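Local coordinates for protein acyl-coa oxidase (Arabidopsis thaliana, PDB 1W07) that catalyses the FAD-dependent desaturation of long- and medium-chain acyl-CoAs to 2-trans-enoyl-CoAs in peroxisomes, passing the electrons to oxygen to give hydrogen peroxide, at residues B[136-141]-B[173-178]. The protein carries 1 engineered substitution. Numbering follows the deposited sequence.
Sequences AQTELG and KWWPGG. With FAD (flavin-adenine dinucleotide), chain I.
Lys173 bends at chi2 (-56°) and then runs straight, so its chain passes along the backbone of 136-141. Its NZ meets the carbonyl of Gln137 in plane on a lone pair, with NZ to Gln137 O at 2.9 Å. The chain of Glu139 crosses it obliquely and brings the anti lone pair of OE2 to NZ in a salt bridge. The two buried charges balance each other in this bridge. Tyr189 O is a third partner of the ammonium, and Thr151 OG1 bonds Glu139 OE2. An alanine in place of Lys173 removes the ammonium that bonds Gln137 O and Glu139 OE2, and would probably leave a buried carboxylate poorly balanced and the backbone at Gln137 and Thr138 less firmly held against the flavin. Between the backbones, Trp174 N donates to Thr138 O at 2.9 Å, from above the carbonyl plane. Both segments belong to the acyl-CoA dehydrogenase-type middle domain, where they line the flavin site. Gln137 N and Thr138 N both donate to FAD O2, the latter nearly straight (171°). Thr138 OG1 lies beside its backbone N, donates to FAD N1 at 2.8 Å and accepts from FAD O3'. These bonds would probably stabilise negative charge at N1 and O2 of the reduced flavin. From 173-178, Gly177 N binds FAD O4 at 3.1 Å. The Trp175 ring lies against the dimethylbenzene end of the flavin, with FAD C8 3.5 Å above its plane. Pro176 CG packs on Ala136 CA. On Trp174, Leu140 CD2 sits over the five-membered ring in a CH-pi contact, 3.8 Å from its centroid. Phe630 of the second subunit meets the same indole edge-to-face.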
loop_
_atom_site.group_PDB
_atom_site.type_symbol
_atom_site.label_atom_id
_atom_site.label_comp_id
_atom_site.label_asym_id
_atom_site.label_seq_id
_atom_site.Cartn_x
_atom_site.Cartn_y
_atom_site.Cartn_z
ATOM N N ALA B 136 4.102 26.619 -9.350
ATOM C CA ALA B 136 5.283 26.494 -8.503
ATOM C C ALA B 136 5.097 27.077 -7.107
ATOM O O ALA B 136 5.441 28.232 -6.836
ATOM C CB ALA B 136 6.488 27.124 -9.188
ATOM N N GLN B 137 4.545 26.264 -6.217
ATOM C CA GLN B 137 4.324 26.727 -4.862
ATOM C C GLN B 137 5.252 25.996 -3.891
ATOM O O GLN B 137 6.105 26.607 -3.255
ATOM C CB GLN B 137 2.848 26.512 -4.499
ATOM C CG GLN B 137 2.475 26.806 -3.054
ATOM C CD GLN B 137 0.974 26.725 -2.821
ATOM O OE1 GLN B 137 0.216 27.571 -3.292
ATOM N NE2 GLN B 137 0.536 25.690 -2.112
ATOM N N THR B 138 5.093 24.683 -3.805
ATOM C CA THR B 138 5.886 23.862 -2.901
ATOM C C THR B 138 7.401 24.011 -3.057
ATOM O O THR B 138 7.918 24.186 -4.158
ATOM C CB THR B 138 5.499 22.379 -3.059
ATOM O OG1 THR B 138 4.117 22.235 -2.719
ATOM C CG2 THR B 138 6.341 21.495 -2.153
ATOM N N GLU B 139 8.099 23.935 -1.929
ATOM C CA GLU B 139 9.548 24.033 -1.906
ATOM C C GLU B 139 10.082 22.819 -1.158
ATOM O O GLU B 139 9.319 22.055 -0.576
ATOM C CB GLU B 139 10.003 25.316 -1.181
ATOM C CG GLU B 139 9.172 26.552 -1.532
ATOM C CD GLU B 139 9.711 27.857 -0.934
ATOM O OE1 GLU B 139 10.107 27.876 0.251
ATOM O OE2 GLU B 139 9.708 28.870 -1.660
ATOM N N LEU B 140 11.399 22.653 -1.177
ATOM C CA LEU B 140 12.042 21.549 -0.480
ATOM C C LEU B 140 11.630 21.525 0.983
ATOM O O LEU B 140 11.261 20.483 1.523
ATOM C CB LEU B 140 13.567 21.668 -0.565
ATOM C CG LEU B 140 14.242 20.912 -1.713
ATOM C CD1 LEU B 140 15.709 21.316 -1.834
ATOM C CD2 LEU B 140 14.114 19.416 -1.459
ATOM N N GLY B 141 11.680 22.684 1.624
ATOM C CA GLY B 141 11.334 22.746 3.031
ATOM C C GLY B 141 9.892 22.974 3.412
ATOM O O GLY B 141 9.559 22.833 4.588
ATOM N N LYS B 173 12.071 25.576 -5.236
ATOM C CA LYS B 173 10.757 25.018 -5.565
ATOM C C LYS B 173 11.035 23.544 -5.810
ATOM O O LYS B 173 12.075 23.192 -6.367
ATOM C CB LYS B 173 10.166 25.670 -6.820
ATOM C CG LYS B 173 9.823 27.131 -6.625
ATOM C CD LYS B 173 8.875 27.288 -5.442
ATOM C CE LYS B 173 8.587 28.749 -5.145
ATOM N NZ LYS B 173 7.652 28.941 -3.988
ATOM N N TRP B 174 10.110 22.683 -5.406
ATOM C CA TRP B 174 10.317 21.246 -5.527
ATOM C C TRP B 174 8.964 20.536 -5.582
ATOM O O TRP B 174 8.136 20.719 -4.689
ATOM C CB TRP B 174 11.130 20.792 -4.301
ATOM C CG TRP B 174 11.706 19.404 -4.366
ATOM C CD1 TRP B 174 11.062 18.228 -4.083
ATOM C CD2 TRP B 174 13.021 19.048 -4.790
ATOM N NE1 TRP B 174 11.899 17.173 -4.313
ATOM C CE2 TRP B 174 13.111 17.644 -4.743
ATOM C CE3 TRP B 174 14.140 19.786 -5.213
ATOM C CZ2 TRP B 174 14.277 16.952 -5.103
ATOM C CZ3 TRP B 174 15.295 19.107 -5.570
ATOM C CH2 TRP B 174 15.355 17.694 -5.513
ATOM N N TRP B 175 8.778 19.755 -6.648
ATOM C CA TRP B 175 7.574 18.963 -6.959
ATOM C C TRP B 175 6.671 19.437 -8.101
ATOM O O TRP B 175 5.969 18.622 -8.709
ATOM C CB TRP B 175 6.684 18.735 -5.709
ATOM C CG TRP B 175 7.142 17.569 -4.885
ATOM C CD1 TRP B 175 7.680 17.601 -3.637
ATOM C CD2 TRP B 175 7.236 16.204 -5.328
ATOM N NE1 TRP B 175 8.121 16.341 -3.274
ATOM C CE2 TRP B 175 7.863 15.468 -4.297
ATOM C CE3 TRP B 175 6.860 15.539 -6.502
ATOM C CZ2 TRP B 175 8.127 14.102 -4.405
ATOM C CZ3 TRP B 175 7.121 14.172 -6.613
ATOM C CH2 TRP B 175 7.751 13.472 -5.568
ATOM N N PRO B 176 6.657 20.751 -8.417
ATOM C CA PRO B 176 5.788 21.226 -9.491
ATOM C C PRO B 176 5.752 20.396 -10.782
ATOM O O PRO B 176 6.765 20.242 -11.466
ATOM C CB PRO B 176 6.273 22.652 -9.708
ATOM C CG PRO B 176 6.553 23.086 -8.276
ATOM C CD PRO B 176 7.358 21.886 -7.780
ATOM N N GLY B 177 4.579 19.855 -11.103
ATOM C CA GLY B 177 4.427 19.066 -12.318
ATOM C C GLY B 177 4.563 19.961 -13.544
ATOM O O GLY B 177 4.032 21.071 -13.551
ATOM N N GLY B 178 5.285 19.484 -14.560
ATOM C CA GLY B 178 5.474 20.237 -15.793
ATOM C C GLY B 178 6.568 21.287 -15.732
ATOM O O GLY B 178 6.877 21.964 -16.722
HETATM P PA FAD I . 4.313 17.528 5.474
HETATM O O1A FAD I . 3.177 18.473 5.519
HETATM O O2A FAD I . 5.658 18.041 5.813
HETATM O O5B FAD I . 3.960 16.270 6.411
HETATM C C5B FAD I . 4.916 15.234 6.648
HETATM C C4B FAD I . 4.476 14.379 7.841
HETATM O O4B FAD I . 4.329 15.260 8.971
HETATM C C3B FAD I . 3.103 13.749 7.593
HETATM O O3B FAD I . 2.971 12.560 8.376
HETATM C C2B FAD I . 2.157 14.835 8.101
HETATM O O2B FAD I . 0.938 14.251 8.567
HETATM C C1B FAD I . 2.937 15.334 9.321
HETATM N N9A FAD I . 2.544 16.717 9.676
HETATM C C8A FAD I . 2.919 17.830 9.044
HETATM N N7A FAD I . 2.371 18.890 9.639
HETATM C C5A FAD I . 1.636 18.451 10.654
HETATM C C6A FAD I . 0.859 19.078 11.620
HETATM N N6A FAD I . 0.658 20.392 11.599
HETATM N N1A FAD I . 0.237 18.288 12.595
HETATM C C2A FAD I . 0.400 16.899 12.573
HETATM N N3A FAD I . 1.138 16.339 11.632
HETATM C C4A FAD I . 1.752 17.068 10.684
HETATM N N1 FAD I . 3.281 21.304 -5.268
HETATM C C2 FAD I . 3.136 22.415 -6.110
HETATM O O2 FAD I . 3.287 23.549 -5.662
HETATM N N3 FAD I . 2.832 22.212 -7.464
HETATM C C4 FAD I . 2.681 20.914 -7.967
HETATM O O4 FAD I . 2.380 20.751 -9.151
HETATM C C4X FAD I . 2.850 19.817 -7.128
HETATM N N5 FAD I . 2.781 18.510 -7.631
HETATM C C5X FAD I . 2.967 17.401 -6.802
HETATM C C6 FAD I . 3.009 16.121 -7.343
HETATM C C7 FAD I . 3.308 15.029 -6.537
HETATM C C7M FAD I . 3.359 13.640 -7.173
HETATM C C8 FAD I . 3.562 15.217 -5.174
HETATM C C8M FAD I . 3.893 14.033 -4.263
HETATM C C9 FAD I . 3.509 16.498 -4.636
HETATM C C9A FAD I . 3.213 17.597 -5.437
HETATM N N10 FAD I . 3.227 18.901 -4.923
HETATM C C10 FAD I . 3.140 20.008 -5.783
HETATM C "C1'" FAD I . 3.452 19.149 -3.477
HETATM C "C2'" FAD I . 2.171 18.858 -2.690
HETATM O "O2'" FAD I . 1.083 19.608 -3.233
HETATM C "C3'" FAD I . 2.275 19.134 -1.187
HETATM O "O3'" FAD I . 2.637 20.502 -0.976
HETATM C "C4'" FAD I . 3.305 18.241 -0.491
HETATM O "O4'" FAD I . 3.345 16.937 -1.075
HETATM C "C5'" FAD I . 2.949 18.132 0.992
HETATM O "O5'" FAD I . 3.780 17.166 1.634
HETATM P P FAD I . 4.884 17.615 2.710
HETATM O O1P FAD I . 6.175 17.052 2.261
HETATM O O2P FAD I . 4.778 19.076 2.922
HETATM O O3P FAD I . 4.384 16.838 4.024
#